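Designed protein (Trypanosoma brucei, PDB 6IEV) is a designed protein with a thioredoxin fold, probably serving as a model for how hydrophobic, partly buried side chains support stability at high temperature. Local coordinates at residues N38-I43 and F95-G100; V42-L47 and T72-T77; N88-P93 and E106-D111. All blocks are in the same frame, centred on the assembly; numbering follows the deposited sequence.

Contact 1. Residues N38-I43 and F95-G100; sequences NRISVI and FVIEKG
Ser-41 and Glu-98 face each other as a hydrogen-bonded antiparallel pair, and Ile-43 and Val-96 form a second. Both pairs are closed by two backbone bonds each. Ser-41 N gives its hydrogen to Glu-98 O at 2.8 Å, and Val-96 N gives its own to Ile-43 O at 2.8 Å. Between them Val-42 and Ile-97 make a non-hydrogen-bonded pair, where Ile-97 CA lies 3.3 Å from Ser-41 O in a CA-H...O contact. This half is the tight part. On the face with Val-42, Ile-40 and Ile-97 meet through their branch methyls, CG2 to CG2 at 3.7 Å. In both residues CG2 is anti to the backbone N. Phe-95 adds an oblique contact of its ring with Val-42 CG1. On the other face Ile-43 CD1 approaches Glu-98 CG only loosely, at 4.3 Å. Glu-98 is buried, and its OE2 is hydrogen-bonded to Tyr-87 OH.

The other end is open to solvent. Lys-99 runs its chain past Ile-40, with CD 3.8 Å from Ile-40 CG1. It then bends at chi3 (146°) and chi4 (67°). NZ reaches Asn-38 O at 2.9 Å and lies in the carbonyl plane, on a lone pair. Asn-38 itself is exposed, and Gly-100 turns the chain with a positive phi. Arg-39 leads away from this strand pair to a salt bridge with Asp-71.

The pair joins two inner, neighbouring strands of the thioredoxin sheet, 40-46 and 94-99. Helices 53-66 and 112-123 cover the face of Val-42, Ile-97 and Phe-95. Helix 28-35 packs on Ser-41 and Ile-43 of the other face. Strand 70-76 lies beside 40-46, and 102-108 beside 94-99.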
loop_
_atom_site.group_PDB
_atom_site.type_symbol
_atom_site.label_atom_id
_atom_site.label_comp_id
_atom_site.label_asym_id
_atom_site.label_seq_id
_atom_site.Cartn_x
_atom_site.Cartn_y
_atom_site.Cartn_z
ATOM N N ASN A 38 -16.901 -7.559 -12.363
ATOM C CA ASN A 38 -17.350 -6.626 -11.341
ATOM C C ASN A 38 -16.212 -6.129 -10.460
ATOM O O ASN A 38 -16.436 -5.256 -9.617
ATOM C CB ASN A 38 -18.436 -7.269 -10.480
ATOM C CG ASN A 38 -19.826 -7.000 -11.013
ATOM O OD1 ASN A 38 -20.621 -7.924 -11.209
ATOM N ND2 ASN A 38 -20.124 -5.726 -11.266
ATOM N N ARG A 39 -14.991 -6.608 -10.676
ATOM C CA ARG A 39 -13.824 -5.928 -10.145
ATOM C C ARG A 39 -13.593 -4.605 -10.868
ATOM O O ARG A 39 -14.146 -4.337 -11.934
ATOM C CB ARG A 39 -12.584 -6.809 -10.271
ATOM C CG ARG A 39 -12.667 -8.091 -9.459
ATOM C CD ARG A 39 -11.753 -9.183 -10.010
ATOM N NE ARG A 39 -10.331 -8.869 -9.854
ATOM C CZ ARG A 39 -9.647 -9.016 -8.724
ATOM N NH1 ARG A 39 -10.249 -9.484 -7.637
ATOM N NH2 ARG A 39 -8.361 -8.702 -8.681
ATOM N N ILE A 40 -12.791 -3.756 -10.246
ATOM C CA ILE A 40 -12.400 -2.484 -10.829
ATOM C C ILE A 40 -11.189 -2.723 -11.720
ATOM O O ILE A 40 -10.200 -3.341 -11.298
ATOM C CB ILE A 40 -12.105 -1.447 -9.738
ATOM C CG1 ILE A 40 -13.411 -1.043 -9.046
ATOM C CG2 ILE A 40 -11.376 -0.238 -10.309
ATOM C CD1 ILE A 40 -13.270 0.182 -8.189
ATOM N N SER A 41 -11.286 -2.273 -12.966
ATOM C CA SER A 41 -10.203 -2.351 -13.930
ATOM C C SER A 41 -9.603 -0.967 -14.161
ATOM O O SER A 41 -10.332 0.021 -14.318
ATOM C CB SER A 41 -10.713 -2.925 -15.259
ATOM O OG SER A 41 -11.710 -3.912 -15.053
ATOM N N VAL A 42 -8.280 -0.900 -14.227
ATOM C CA VAL A 42 -7.571 0.323 -14.583
ATOM C C VAL A 42 -6.794 0.074 -15.867
ATOM O O VAL A 42 -5.956 -0.834 -15.922
ATOM C CB VAL A 42 -6.608 0.758 -13.473
ATOM C CG1 VAL A 42 -5.903 2.035 -13.906
ATOM C CG2 VAL A 42 -7.344 0.901 -12.128
ATOM N N ILE A 43 -7.054 0.877 -16.894
ATOM C CA ILE A 43 -6.462 0.673 -18.214
ATOM C C ILE A 43 -5.659 1.906 -18.577
ATOM O O ILE A 43 -6.180 3.025 -18.535
ATOM C CB ILE A 43 -7.526 0.404 -19.293
ATOM C CG1 ILE A 43 -8.550 -0.606 -18.788
ATOM C CG2 ILE A 43 -6.872 -0.057 -20.596
ATOM C CD1 ILE A 43 -9.953 -0.283 -19.276
ATOM N N PHE A 95 -5.553 7.193 -18.608
ATOM C CA PHE A 95 -6.025 6.135 -17.740
ATOM C C PHE A 95 -7.543 6.127 -17.720
ATOM O O PHE A 95 -8.171 7.176 -17.588
ATOM C CB PHE A 95 -5.496 6.344 -16.326
ATOM C CG PHE A 95 -4.004 6.263 -16.227
ATOM C CD1 PHE A 95 -3.386 5.043 -16.024
ATOM C CD2 PHE A 95 -3.220 7.405 -16.348
ATOM C CE1 PHE A 95 -2.012 4.953 -15.932
ATOM C CE2 PHE A 95 -1.841 7.328 -16.252
ATOM C CZ PHE A 95 -1.236 6.098 -16.051
ATOM N N VAL A 96 -8.131 4.939 -17.812
ATOM C CA VAL A 96 -9.571 4.751 -17.686
ATOM C C VAL A 96 -9.828 3.785 -16.536
ATOM O O VAL A 96 -9.135 2.767 -16.407
ATOM C CB VAL A 96 -10.188 4.210 -18.987
ATOM C CG1 VAL A 96 -11.660 3.877 -18.774
ATOM C CG2 VAL A 96 -10.006 5.227 -20.139
ATOM N N ILE A 97 -10.793 4.112 -15.688
ATOM C CA ILE A 97 -11.195 3.234 -14.597
ATOM C C ILE A 97 -12.586 2.706 -14.897
ATOM O O ILE A 97 -13.516 3.490 -15.109
ATOM C CB ILE A 97 -11.150 3.955 -13.243
ATOM C CG1 ILE A 97 -9.761 4.550 -13.035
ATOM C CG2 ILE A 97 -11.487 2.983 -12.117
ATOM C CD1 ILE A 97 -9.641 5.379 -11.776
ATOM N N GLU A 98 -12.736 1.382 -14.882
ATOM C CA GLU A 98 -13.990 0.747 -15.247
ATOM C C GLU A 98 -14.407 -0.258 -14.187
ATOM O O GLU A 98 -13.573 -0.828 -13.478
ATOM C CB GLU A 98 -13.880 0.039 -16.595
ATOM C CG GLU A 98 -13.756 0.996 -17.777
ATOM C CD GLU A 98 -14.674 0.631 -18.926
ATOM O OE1 GLU A 98 -15.332 1.540 -19.476
ATOM O OE2 GLU A 98 -14.736 -0.566 -19.276
ATOM N N LYS A 99 -15.712 -0.499 -14.115
ATOM C CA LYS A 99 -16.262 -1.562 -13.288
ATOM C C LYS A 99 -17.537 -2.047 -13.954
ATOM O O LYS A 99 -18.373 -1.229 -14.345
ATOM C CB LYS A 99 -16.537 -1.073 -11.864
ATOM C CG LYS A 99 -17.222 -2.082 -10.966
ATOM C CD LYS A 99 -17.107 -1.668 -9.500
ATOM C CE LYS A 99 -18.356 -2.066 -8.709
ATOM N NZ LYS A 99 -18.516 -3.543 -8.592
ATOM N N GLY A 100 -17.646 -3.355 -14.147
ATOM C CA GLY A 100 -18.813 -3.897 -14.837
ATOM C C GLY A 100 -19.082 -3.263 -16.184
ATOM O O GLY A 100 -20.244 -3.009 -16.535
#

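Contact 2. Residues V42-L47 and T72-T77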
loop_
_atom_site.group_PDB
_atom_site.type_symbol
_atom_site.label_atom_id
_atom_site.label_comp_id
_atom_site.label_asym_id
_atom_site.label_seq_id
_atom_site.Cartn_x
_atom_site.Cartn_y
_atom_site.Cartn_z
ATOM N N VAL A 42 -8.280 -0.900 -14.227
ATOM C CA VAL A 42 -7.571 0.323 -14.583
ATOM C C VAL A 42 -6.794 0.074 -15.867
ATOM O O VAL A 42 -5.956 -0.834 -15.922
ATOM C CB VAL A 42 -6.608 0.758 -13.473
ATOM C CG1 VAL A 42 -5.903 2.035 -13.906
ATOM C CG2 VAL A 42 -7.344 0.901 -12.128
ATOM N N ILE A 43 -7.054 0.877 -16.894
ATOM C CA ILE A 43 -6.462 0.673 -18.214
ATOM C C ILE A 43 -5.659 1.906 -18.577
ATOM O O ILE A 43 -6.180 3.025 -18.535
ATOM C CB ILE A 43 -7.526 0.404 -19.293
ATOM C CG1 ILE A 43 -8.550 -0.606 -18.788
ATOM C CG2 ILE A 43 -6.872 -0.057 -20.596
ATOM C CD1 ILE A 43 -9.953 -0.283 -19.276
ATOM N N VAL A 44 -4.403 1.709 -18.924
ATOM C CA VAL A 44 -3.575 2.783 -19.439
ATOM C C VAL A 44 -3.493 2.621 -20.957
ATOM O O VAL A 44 -3.188 1.531 -21.464
ATOM C CB VAL A 44 -2.181 2.795 -18.787
ATOM C CG1 VAL A 44 -1.363 1.584 -19.172
ATOM C CG2 VAL A 44 -1.443 4.055 -19.168
ATOM N N PHE A 45 -3.830 3.685 -21.676
ATOM C CA PHE A 45 -3.696 3.749 -23.131
ATOM C C PHE A 45 -2.442 4.546 -23.449
ATOM O O PHE A 45 -2.399 5.747 -23.175
ATOM C CB PHE A 45 -4.914 4.433 -23.763
ATOM C CG PHE A 45 -6.188 3.649 -23.639
ATOM C CD1 PHE A 45 -6.931 3.680 -22.460
ATOM C CD2 PHE A 45 -6.647 2.876 -24.701
ATOM C CE1 PHE A 45 -8.109 2.947 -22.343
ATOM C CE2 PHE A 45 -7.812 2.148 -24.598
ATOM C CZ PHE A 45 -8.548 2.174 -23.420
ATOM N N THR A 46 -1.458 3.907 -24.085
ATOM C CA THR A 46 -0.150 4.515 -24.303
ATOM C C THR A 46 0.295 4.342 -25.745
ATOM O O THR A 46 -0.366 3.691 -26.556
ATOM C CB THR A 46 0.940 3.918 -23.405
ATOM O OG1 THR A 46 1.100 2.526 -23.715
ATOM C CG2 THR A 46 0.590 4.086 -21.963
ATOM N N LEU A 47 1.432 4.967 -26.042
ATOM C CA LEU A 47 2.248 4.816 -27.237
ATOM C C LEU A 47 3.515 4.039 -26.909
ATOM O O LEU A 47 3.895 3.938 -25.737
ATOM C CB LEU A 47 2.576 6.190 -27.831
ATOM C CG LEU A 47 1.363 6.589 -28.673
ATOM C CD1 LEU A 47 1.572 7.917 -29.389
ATOM C CD2 LEU A 47 0.997 5.471 -29.658
ATOM N N THR A 72 -5.146 -4.161 -13.508
ATOM C CA THR A 72 -4.540 -3.115 -14.308
ATOM C C THR A 72 -4.223 -3.668 -15.687
ATOM O O THR A 72 -3.781 -4.814 -15.819
ATOM C CB THR A 72 -3.270 -2.553 -13.625
ATOM O OG1 THR A 72 -2.264 -3.573 -13.501
ATOM C CG2 THR A 72 -3.609 -2.000 -12.226
ATOM N N TYR A 73 -4.410 -2.826 -16.707
ATOM C CA TYR A 73 -4.238 -3.226 -18.098
ATOM C C TYR A 73 -3.519 -2.125 -18.861
ATOM O O TYR A 73 -3.597 -0.943 -18.507
ATOM C CB TYR A 73 -5.588 -3.542 -18.770
ATOM C CG TYR A 73 -6.377 -4.635 -18.056
ATOM C CD1 TYR A 73 -6.120 -5.987 -18.309
ATOM C CD2 TYR A 73 -7.367 -4.315 -17.124
ATOM C CE1 TYR A 73 -6.830 -6.988 -17.670
ATOM C CE2 TYR A 73 -8.082 -5.315 -16.467
ATOM C CZ TYR A 73 -7.810 -6.645 -16.748
ATOM O OH TYR A 73 -8.523 -7.636 -16.120
ATOM N N SER A 74 -2.825 -2.543 -19.915
ATOM C CA SER A 74 -2.063 -1.669 -20.793
ATOM C C SER A 74 -2.515 -1.879 -22.238
ATOM O O SER A 74 -2.549 -3.014 -22.726
ATOM C CB SER A 74 -0.566 -1.994 -20.678
ATOM O OG SER A 74 0.205 -0.976 -21.280
ATOM N N VAL A 75 -2.800 -0.793 -22.950
ATOM C CA VAL A 75 -3.238 -0.898 -24.334
ATOM C C VAL A 75 -2.352 -0.008 -25.192
ATOM O O VAL A 75 -2.362 1.217 -25.038
ATOM C CB VAL A 75 -4.715 -0.516 -24.494
ATOM C CG1 VAL A 75 -5.072 -0.463 -26.000
ATOM C CG2 VAL A 75 -5.585 -1.511 -23.727
ATOM N N ASP A 76 -1.591 -0.612 -26.094
ATOM C CA ASP A 76 -0.782 0.180 -27.013
ATOM C C ASP A 76 -1.676 0.661 -28.158
ATOM O O ASP A 76 -2.039 -0.128 -29.033
ATOM C CB ASP A 76 0.395 -0.654 -27.514
ATOM C CG ASP A 76 1.156 0.011 -28.681
ATOM O OD1 ASP A 76 0.867 1.172 -29.064
ATOM O OD2 ASP A 76 2.037 -0.667 -29.249
ATOM N N THR A 77 -1.997 1.961 -28.181
ATOM C CA THR A 77 -2.925 2.463 -29.190
ATOM C C THR A 77 -2.368 2.374 -30.603
ATOM O O THR A 77 -3.158 2.383 -31.553
ATOM C CB THR A 77 -3.340 3.919 -28.937
ATOM O OG1 THR A 77 -2.208 4.780 -29.081
ATOM C CG2 THR A 77 -3.942 4.071 -27.568
#
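Thr-72 is paired in parallel with Val-42. Its CA lies 3.1 Å from Val-42 O, a CA-H...O contact. The same oxygen accepts the backbone bond from Tyr-73 N. Tyr-73 then takes a bond on its own carbonyl from Val-44 N. Its CB meets Ile-43 CG2 at 4.1 Å, and its ring lies oblique to Ile-43 CG1.

Ser-74 is on the face of Thr-72 and Val-44. Its OG is anti to the backbone N (chi1 -167°) and comes within 3.7 Å of Val-44 CG1. That methyl sits between the backbone N and the carbonyl carbon. Val-75 is the main apolar link of the segment. It lies side by side with both Ile-43 and Phe-45, pointing the same way. Val-75 CG2 touches Ile-43 CG2 at 3.7 Å. Its CB and CG1 touch the Phe-45 ring at CD2, the CB contact being 3.9 Å. Its backbone bonds to both sides of Phe-45: N to Val-44 O, and O to Thr-46 N.

Asp-76 pairs with Thr-46 and its OD1 stays near that strand, but its hydrogen bond is from Ser-78 N. Thr-77 N ends the pairing with a bond to Thr-46 O at 2.9 Å, and its OG1 adds a weak one to the same oxygen. Thr-77 CG2 approaches the edge of the Phe-45 ring, near its plane, and lies 3.9 Å from Phe-45 CB. The Leu-47 and Thr-77 side chains cross at about a right angle, and Leu-47 CD2 touches Thr-77 OG1.

The two strands belong to a beta-alpha-beta unit whose connecting helix, 53-66, packs on Val-44, Thr-72 and Ser-74. Helix 28-35 covers Ile-43, Tyr-73 and Val-75 on the other face. Strand 94-99 flanks 40-46, and the short strand 23-24 flanks 70-76.

Contact 3. Residues N88-P93 and E106-D111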
loop_
_atom_site.group_PDB
_atom_site.type_symbol
_atom_site.label_atom_id
_atom_site.label_comp_id
_atom_site.label_asym_id
_atom_site.label_seq_id
_atom_site.Cartn_x
_atom_site.Cartn_y
_atom_site.Cartn_z
ATOM N N ASN A 88 -12.862 6.209 -26.861
ATOM C CA ASN A 88 -12.811 7.641 -27.152
ATOM C C ASN A 88 -11.568 8.305 -26.561
ATOM O O ASN A 88 -11.640 9.356 -25.923
ATOM C CB ASN A 88 -14.088 8.337 -26.684
ATOM C CG ASN A 88 -15.131 8.400 -27.779
ATOM O OD1 ASN A 88 -16.194 7.781 -27.680
ATOM N ND2 ASN A 88 -14.815 9.121 -28.857
ATOM N N ILE A 89 -10.415 7.686 -26.790
ATOM C CA ILE A 89 -9.153 8.193 -26.259
ATOM C C ILE A 89 -8.653 9.299 -27.176
ATOM O O ILE A 89 -8.325 9.052 -28.342
ATOM C CB ILE A 89 -8.102 7.084 -26.146
ATOM C CG1 ILE A 89 -8.617 5.927 -25.286
ATOM C CG2 ILE A 89 -6.796 7.680 -25.649
ATOM C CD1 ILE A 89 -9.048 6.345 -23.884
ATOM N N THR A 90 -8.529 10.505 -26.628
ATOM C CA THR A 90 -8.161 11.669 -27.412
ATOM C C THR A 90 -6.701 12.075 -27.250
ATOM O O THR A 90 -6.176 12.791 -28.107
ATOM C CB THR A 90 -9.053 12.851 -27.019
ATOM O OG1 THR A 90 -8.810 13.193 -25.652
ATOM C CG2 THR A 90 -10.515 12.468 -27.154
ATOM N N SER A 91 -6.029 11.632 -26.194
ATOM C CA SER A 91 -4.596 11.850 -26.061
ATOM C C SER A 91 -4.010 10.708 -25.246
ATOM O O SER A 91 -4.722 10.017 -24.519
ATOM C CB SER A 91 -4.275 13.205 -25.421
ATOM O OG SER A 91 -5.101 13.451 -24.297
ATOM N N VAL A 92 -2.705 10.507 -25.381
ATOM C CA VAL A 92 -2.020 9.478 -24.612
ATOM C C VAL A 92 -0.918 10.158 -23.810
ATOM O O VAL A 92 -0.421 11.215 -24.218
ATOM C CB VAL A 92 -1.460 8.366 -25.517
ATOM C CG1 VAL A 92 -2.550 7.789 -26.416
ATOM C CG2 VAL A 92 -0.263 8.867 -26.315
ATOM N N PRO A 93 -0.541 9.627 -22.644
ATOM C CA PRO A 93 -1.224 8.482 -22.037
ATOM C C PRO A 93 -2.514 8.908 -21.363
ATOM O O PRO A 93 -2.623 10.039 -20.896
ATOM C CB PRO A 93 -0.208 7.968 -21.020
ATOM C CG PRO A 93 0.551 9.181 -20.630
ATOM C CD PRO A 93 0.660 10.012 -21.887
ATOM N N GLU A 106 -11.516 8.893 -15.374
ATOM C CA GLU A 106 -10.500 9.029 -16.402
ATOM C C GLU A 106 -9.462 10.032 -15.916
ATOM O O GLU A 106 -9.816 11.071 -15.358
ATOM C CB GLU A 106 -11.143 9.476 -17.724
ATOM C CG GLU A 106 -10.176 9.911 -18.806
ATOM C CD GLU A 106 -10.814 9.904 -20.198
ATOM O OE1 GLU A 106 -11.886 9.284 -20.372
ATOM O OE2 GLU A 106 -10.245 10.534 -21.116
ATOM N N VAL A 107 -8.184 9.740 -16.153
ATOM C CA VAL A 107 -7.103 10.642 -15.780
ATOM C C VAL A 107 -6.247 10.887 -17.008
ATOM O O VAL A 107 -5.597 9.966 -17.525
ATOM C CB VAL A 107 -6.249 10.098 -14.628
ATOM C CG1 VAL A 107 -4.925 10.853 -14.557
ATOM C CG2 VAL A 107 -6.998 10.260 -13.341
ATOM N N LYS A 108 -6.230 12.129 -17.455
ATOM C CA LYS A 108 -5.551 12.507 -18.683
ATOM C C LYS A 108 -4.169 13.018 -18.341
ATOM O O LYS A 108 -4.000 13.782 -17.388
ATOM C CB LYS A 108 -6.333 13.553 -19.476
ATOM C CG LYS A 108 -7.378 12.930 -20.376
ATOM C CD LYS A 108 -8.408 13.944 -20.826
ATOM C CE LYS A 108 -9.196 13.420 -22.019
ATOM N NZ LYS A 108 -10.490 14.137 -22.221
ATOM N N GLY A 109 -3.186 12.508 -19.053
ATOM C CA GLY A 109 -1.840 12.909 -18.839
ATOM C C GLY A 109 -1.117 11.836 -18.085
ATOM O O GLY A 109 -1.711 10.870 -17.608
ATOM N N PRO A 110 0.194 11.989 -17.973
ATOM C CA PRO A 110 1.025 10.961 -17.347
ATOM C C PRO A 110 1.027 11.183 -15.848
ATOM O O PRO A 110 1.986 10.841 -15.143
ATOM C CB PRO A 110 2.413 11.216 -17.941
ATOM C CG PRO A 110 2.386 12.772 -18.069
ATOM C CD PRO A 110 0.921 13.222 -18.178
ATOM N N ASP A 111 -0.084 11.683 -15.312
ATOM C CA ASP A 111 -0.097 12.046 -13.901
ATOM C C ASP A 111 -0.748 10.876 -13.177
ATOM O O ASP A 111 -1.954 10.795 -13.037
ATOM C CB ASP A 111 -0.786 13.380 -13.641
ATOM C CG ASP A 111 -0.444 13.926 -12.263
ATOM O OD1 ASP A 111 0.347 13.251 -11.570
ATOM O OD2 ASP A 111 -0.998 14.968 -11.863
#
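Pro-93 has the most surface buried here, and it meets Gly-109 and Pro-110. Its carbonyl oxygen accepts the hydrogen bond of Gly-109 N at 3.1 Å. The donor lies nearly along the C=O axis, although the N-H...O angle is bent to 146°. This is the one hydrogen bond between the segments. The rings of Pro-93 and Pro-110 also touch. The touching atom is Pro-93 CG, which lies 3.8 Å from Pro-110 CA and 3.9 Å from Pro-110 CB. The peptide bond before Pro-93 is cis. A cis-proline just before strand 94-99 is a hallmark of the thioredoxin fold. At the backbone angles of Gly-109 (phi 104°, psi 171°) a CB would be jammed against the carbonyl oxygen of Lys-108.

Lys-108 makes the second, looser part of the contact. Its chain is extended beyond CG and crosses Thr-90 obliquely. CE lies 3.7 Å from Thr-90 OG1. NZ also has Glu-106 OE2 as a long salt-bridge partner, 3.8 Å away. All three residues are exposed, so this side faces solvent.

The contact ties the loop after helix 81-86 to the end of edge strand 102-108. Pro-93 also touches Thr-46 of strand 40-46, and Arg-52 lies against both prolines. Asp-111 is the N-cap of helix 112-123, on which Val-107 packs.

In the fold
All three contacts lie within one thioredoxin fold and reach the same mixed sheet. Contact 1 and contact 2 share Val-42 and Ile-43 of strand 40-46, and their centres are about 12 Å apart. Together they place that strand between an antiparallel and a parallel neighbour. Contact 3 lies about 10 Å from contact 2 and about 15 Å from contact 1, centre to centre. It follows contact 2 along the chain, while its segments alternate with those of contact 1. Phe-95 packs on Val-44, and Phe-45 on Ile-89, so apolar packing joins the three sites. Contacts 1 and 2 thus build the middle of the sheet, and contact 3 fixes the cis-proline loop to the end of its edge strand.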